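Putative sugar phosphate isomerase (Acidithiobacillus ferrooxidans, PDB 3L2H) is a putative sugar phosphate isomerase of the cupin family that probably binds a metal ion, its activity and substrate not established. Local coordinates at residues B[52-63]-B[104-115]. Residues are numbered along the deposited sequence; the frame is centred on the assembly and turned at random.
With EDO (1,2-ethanediol), chain N; EDO (1,2-ethanediol), chain O.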
loop_
_atom_site.group_PDB
_atom_site.type_symbol
_atom_site.label_atom_id
_atom_site.label_comp_id
_atom_site.label_asym_id
_atom_site.label_seq_id
_atom_site.Cartn_x
_atom_site.Cartn_y
_atom_site.Cartn_z
ATOM N N GLN B 52 -13.321 6.117 -28.045
ATOM C CA GLN B 52 -13.864 5.896 -29.380
ATOM C C GLN B 52 -12.686 5.487 -30.278
ATOM O O GLN B 52 -11.700 6.218 -30.338
ATOM C CB GLN B 52 -14.537 7.150 -29.944
ATOM C CG GLN B 52 -15.564 7.782 -29.008
ATOM C CD GLN B 52 -16.003 9.154 -29.476
ATOM O OE1 GLN B 52 -15.332 9.785 -30.297
ATOM N NE2 GLN B 52 -17.146 9.631 -28.958
ATOM N N ILE B 53 -12.836 4.341 -30.942
ATOM C CA ILE B 53 -11.852 3.760 -31.827
ATOM C C ILE B 53 -12.488 3.654 -33.184
ATOM O O ILE B 53 -13.487 2.917 -33.373
ATOM C CB ILE B 53 -11.446 2.356 -31.348
ATOM C CG1 ILE B 53 -10.996 2.404 -29.887
ATOM C CG2 ILE B 53 -10.381 1.747 -32.278
ATOM C CD1 ILE B 53 -10.606 1.054 -29.335
ATOM N N GLU B 54 -11.927 4.365 -34.142
ATOM C CA GLU B 54 -12.469 4.347 -35.491
ATOM C C GLU B 54 -12.072 3.086 -36.250
ATOM O O GLU B 54 -11.100 2.400 -35.893
ATOM C CB GLU B 54 -12.056 5.601 -36.273
ATOM C CG GLU B 54 -12.597 6.901 -35.732
ATOM C CD GLU B 54 -14.115 6.915 -35.461
ATOM O OE1 GLU B 54 -14.875 6.155 -36.065
ATOM O OE2 GLU B 54 -14.578 7.710 -34.616
ATOM N N PRO B 55 -12.850 2.749 -37.300
ATOM C CA PRO B 55 -12.508 1.557 -38.090
ATOM C C PRO B 55 -11.061 1.602 -38.560
ATOM O O PRO B 55 -10.575 2.644 -38.985
ATOM C CB PRO B 55 -13.492 1.629 -39.257
ATOM C CG PRO B 55 -14.690 2.267 -38.666
ATOM C CD PRO B 55 -14.123 3.337 -37.739
ATOM N N GLY B 56 -10.368 0.479 -38.426
ATOM C CA GLY B 56 -8.972 0.382 -38.779
ATOM C C GLY B 56 -7.995 0.702 -37.662
ATOM O O GLY B 56 -6.805 0.538 -37.849
ATOM N N LYS B 57 -8.462 1.167 -36.498
ATOM C CA LYS B 57 -7.568 1.530 -35.423
ATOM C C LYS B 57 -7.657 0.529 -34.279
ATOM O O LYS B 57 -8.434 -0.373 -34.322
ATOM C CB LYS B 57 -7.864 2.942 -34.948
ATOM C CG LYS B 57 -7.886 3.971 -36.065
ATOM C CD LYS B 57 -6.548 4.107 -36.766
ATOM C CE LYS B 57 -6.593 5.274 -37.739
ATOM N NZ LYS B 57 -5.486 5.161 -38.703
ATOM N N GLU B 58 -6.814 0.699 -33.273
ATOM C CA GLU B 58 -6.696 -0.245 -32.193
ATOM C C GLU B 58 -6.725 0.496 -30.873
ATOM O O GLU B 58 -6.483 1.692 -30.808
ATOM C CB GLU B 58 -5.384 -1.025 -32.262
ATOM C CG GLU B 58 -5.193 -1.990 -33.408
ATOM C CD GLU B 58 -3.827 -2.671 -33.252
ATOM O OE1 GLU B 58 -3.612 -3.492 -32.301
ATOM O OE2 GLU B 58 -2.932 -2.268 -33.975
ATOM N N SER B 59 -6.969 -0.250 -29.809
ATOM C CA SER B 59 -7.155 0.330 -28.494
ATOM C C SER B 59 -5.856 0.654 -27.774
ATOM O O SER B 59 -5.851 1.505 -26.869
ATOM C CB SER B 59 -8.001 -0.639 -27.628
ATOM O OG SER B 59 -7.309 -1.832 -27.262
ATOM N N THR B 60 -4.768 -0.018 -28.173
ATOM C CA THR B 60 -3.544 -0.003 -27.391
ATOM C C THR B 60 -2.426 -0.705 -28.160
ATOM O O THR B 60 -2.638 -1.151 -29.274
ATOM C CB THR B 60 -3.767 -0.765 -26.034
ATOM O OG1 THR B 60 -2.681 -0.511 -25.144
ATOM C CG2 THR B 60 -3.929 -2.276 -26.287
ATOM N N GLU B 61 -1.228 -0.750 -27.595
ATOM C CA GLU B 61 -0.231 -1.717 -28.050
ATOM C C GLU B 61 -0.405 -2.943 -27.198
ATOM O O GLU B 61 -0.518 -2.837 -25.968
ATOM C CB GLU B 61 1.193 -1.184 -27.894
ATOM C CG GLU B 61 2.280 -2.244 -28.109
ATOM C CD GLU B 61 2.354 -2.790 -29.529
ATOM O OE1 GLU B 61 1.714 -2.196 -30.426
ATOM O OE2 GLU B 61 3.071 -3.813 -29.792
ATOM N N TYR B 62 -0.486 -4.106 -27.832
ATOM C CA TYR B 62 -0.580 -5.417 -27.159
ATOM C C TYR B 62 0.262 -5.442 -25.902
ATOM O O TYR B 62 1.479 -5.264 -25.971
ATOM C CB TYR B 62 -0.107 -6.469 -28.125
ATOM C CG TYR B 62 -0.297 -7.919 -27.740
ATOM C CD1 TYR B 62 -1.568 -8.482 -27.622
ATOM C CD2 TYR B 62 0.801 -8.729 -27.501
ATOM C CE1 TYR B 62 -1.734 -9.842 -27.296
ATOM C CE2 TYR B 62 0.660 -10.076 -27.197
ATOM C CZ TYR B 62 -0.605 -10.621 -27.096
ATOM O OH TYR B 62 -0.720 -11.928 -26.776
ATOM N N HIS B 63 -0.390 -5.645 -24.746
ATOM C CA HIS B 63 0.322 -5.501 -23.483
ATOM C C HIS B 63 -0.233 -6.358 -22.334
ATOM O O HIS B 63 -1.364 -6.854 -22.369
ATOM C CB HIS B 63 0.329 -4.016 -23.066
ATOM C CG HIS B 63 -1.008 -3.525 -22.619
ATOM N ND1 HIS B 63 -1.905 -2.921 -23.470
ATOM C CD2 HIS B 63 -1.657 -3.667 -21.432
ATOM C CE1 HIS B 63 -3.015 -2.634 -22.810
ATOM N NE2 HIS B 63 -2.908 -3.114 -21.580
ATOM N N ALA B 104 -1.929 -11.050 -22.075
ATOM C CA ALA B 104 -1.652 -9.886 -22.933
ATOM C C ALA B 104 -2.842 -9.685 -23.874
ATOM O O ALA B 104 -3.433 -10.658 -24.335
ATOM C CB ALA B 104 -0.345 -10.103 -23.723
ATOM N N HIS B 105 -3.186 -8.445 -24.171
ATOM C CA HIS B 105 -4.285 -8.167 -25.066
ATOM C C HIS B 105 -4.159 -6.878 -25.822
ATOM O O HIS B 105 -3.418 -5.965 -25.430
ATOM C CB HIS B 105 -5.614 -8.099 -24.261
ATOM C CG HIS B 105 -6.001 -6.719 -23.850
ATOM N ND1 HIS B 105 -5.536 -6.126 -22.699
ATOM C CD2 HIS B 105 -6.807 -5.804 -24.453
ATOM C CE1 HIS B 105 -6.032 -4.895 -22.618
ATOM N NE2 HIS B 105 -6.825 -4.685 -23.664
ATOM N N SER B 106 -4.937 -6.810 -26.898
ATOM C CA SER B 106 -5.253 -5.588 -27.582
ATOM C C SER B 106 -6.636 -5.765 -28.236
ATOM O O SER B 106 -7.124 -6.869 -28.380
ATOM C CB SER B 106 -4.197 -5.199 -28.631
ATOM O OG SER B 106 -4.030 -6.230 -29.600
ATOM N N ILE B 107 -7.257 -4.650 -28.596
ATOM C CA ILE B 107 -8.515 -4.635 -29.322
ATOM C C ILE B 107 -8.355 -3.842 -30.623
ATOM O O ILE B 107 -7.736 -2.762 -30.632
ATOM C CB ILE B 107 -9.636 -3.987 -28.480
ATOM C CG1 ILE B 107 -10.011 -4.886 -27.302
ATOM C CG2 ILE B 107 -10.921 -3.690 -29.325
ATOM C CD1 ILE B 107 -10.744 -4.165 -26.136
ATOM N N SER B 108 -8.874 -4.420 -31.711
ATOM C CA SER B 108 -8.931 -3.789 -33.016
ATOM C C SER B 108 -10.377 -3.488 -33.380
ATOM O O SER B 108 -11.290 -4.231 -33.004
ATOM C CB SER B 108 -8.361 -4.710 -34.096
ATOM O OG SER B 108 -6.967 -4.931 -33.931
ATOM N N ASN B 109 -10.587 -2.381 -34.078
ATOM C CA ASN B 109 -11.887 -2.119 -34.679
ATOM C C ASN B 109 -11.771 -2.441 -36.158
ATOM O O ASN B 109 -11.252 -1.634 -36.922
ATOM C CB ASN B 109 -12.369 -0.676 -34.478
ATOM C CG ASN B 109 -13.720 -0.434 -35.098
ATOM O OD1 ASN B 109 -14.287 -1.343 -35.709
ATOM N ND2 ASN B 109 -14.237 0.800 -34.992
ATOM N N ASP B 110 -12.196 -3.635 -36.549
ATOM C CA ASP B 110 -12.181 -4.015 -37.951
ATOM C C ASP B 110 -13.612 -4.015 -38.519
ATOM O O ASP B 110 -13.855 -4.641 -39.538
ATOM C CB ASP B 110 -11.478 -5.387 -38.181
ATOM C CG ASP B 110 -9.998 -5.375 -37.779
ATOM O OD1 ASP B 110 -9.285 -4.388 -38.103
ATOM O OD2 ASP B 110 -9.519 -6.357 -37.159
ATOM N N GLY B 111 -14.535 -3.318 -37.849
ATOM C CA GLY B 111 -15.905 -3.166 -38.300
ATOM C C GLY B 111 -16.079 -1.896 -39.116
ATOM O O GLY B 111 -15.103 -1.315 -39.577
ATOM N N THR B 112 -17.323 -1.459 -39.275
ATOM C CA THR B 112 -17.645 -0.286 -40.075
ATOM C C THR B 112 -18.203 0.909 -39.293
ATOM O O THR B 112 -18.443 1.971 -39.867
ATOM C CB THR B 112 -18.691 -0.676 -41.164
ATOM O OG1 THR B 112 -19.824 -1.280 -40.530
ATOM C CG2 THR B 112 -18.103 -1.640 -42.123
ATOM N N GLU B 113 -18.456 0.751 -38.001
ATOM C CA GLU B 113 -18.898 1.883 -37.192
ATOM C C GLU B 113 -17.878 2.085 -36.079
ATOM O O GLU B 113 -17.045 1.222 -35.820
ATOM C CB GLU B 113 -20.316 1.675 -36.639
ATOM C CG GLU B 113 -20.429 0.672 -35.517
ATOM C CD GLU B 113 -21.876 0.366 -35.116
ATOM O OE1 GLU B 113 -22.489 1.109 -34.286
ATOM O OE2 GLU B 113 -22.360 -0.686 -35.588
ATOM N N THR B 114 -17.941 3.231 -35.430
ATOM C CA THR B 114 -17.034 3.524 -34.330
ATOM C C THR B 114 -17.209 2.507 -33.220
ATOM O O THR B 114 -18.337 2.158 -32.880
ATOM C CB THR B 114 -17.345 4.923 -33.733
ATOM O OG1 THR B 114 -17.403 5.860 -34.819
ATOM C CG2 THR B 114 -16.288 5.328 -32.654
ATOM N N LEU B 115 -16.103 2.085 -32.621
ATOM C CA LEU B 115 -16.156 1.196 -31.454
ATOM C C LEU B 115 -16.082 2.073 -30.239
ATOM O O LEU B 115 -15.104 2.820 -30.092
ATOM C CB LEU B 115 -15.030 0.182 -31.508
ATOM C CG LEU B 115 -14.807 -0.726 -30.297
ATOM C CD1 LEU B 115 -16.057 -1.558 -29.961
ATOM C CD2 LEU B 115 -13.613 -1.668 -30.547
HETATM C C1 EDO N . -7.093 -0.584 -23.335
HETATM O O1 EDO N . -5.957 -1.146 -22.642
HETATM C C2 EDO N . -8.071 -1.668 -23.719
HETATM O O2 EDO N . -7.535 -2.348 -24.874
HETATM C C1 EDO O . -14.689 -6.039 -35.527
HETATM O O1 EDO O . -13.261 -6.020 -35.526
HETATM C C2 EDO O . -15.199 -6.621 -36.841
HETATM O O2 EDO O . -16.448 -7.244 -36.584
HETATM O O HOH W 1 -7.876 -2.143 -36.688
HETATM O O HOH W 2 -5.657 -5.575 -31.691
HETATM O O HOH W 3 -3.652 -7.284 -20.909
#
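Ile53 pairs antiparallel with Leu115, exchanging two backbone hydrogen bonds, and His63 does the same with His105; between them Glu58 bridges to Ser108, the register shifting by two residues on each side. Asn109 knits the turn end together. Its CG lies anti to the backbone N (chi1 -179°), which carries the amide across to Ile53, where ND2 donates to Ile53 O at 2.8 Å. Leu115 N reaches that same oxygen from the other face of the carbonyl plane. The second ND2 proton goes to Glu113 O at 3.0 Å, and OD1 accepts from Gly111 N in an Asx turn; three bonds thus fix the amide's rotation, both ND2 partners lying close to its plane. Losing this amide to an alanine here would probably take one of two donors from Ile53 O, leave Glu113 O without its ND2 partner and let the loop 109-113 shift. Gly56 N donates to Asn109 O, and Asn109 N to Lys57 O, joining Asn109 to the type II turn 54-57, while Pro55 CB rests on Gly111 O at 3.4 Å.

Farther along, Ser59 OG accepts a hydrogen bond from Ile107 N (3.1 Å). Ethanediol O2 (chain N), probably from the crystallisation liquor, is hydrogen-bonded to Ser59 OG and, at 2.7 Å, to His105 NE2. The His63 and His105 side chains run side by side, their rings oblique with planes at 63°. Over one face of the Tyr62 ring sits Ala104 CB, a CH-pi contact 3.8 Å from the centroid.

Within the cupin fold, strand 105-108 pairs with strand 79-83 on its other side and Gln52 bonds to strand 27-36, while His105 stacks on Phe98 of strand 95-98 and His63 NE2 bonds Glu70 of strand 70-76, consistent with a cupin metal pocket, here holding ethanediol.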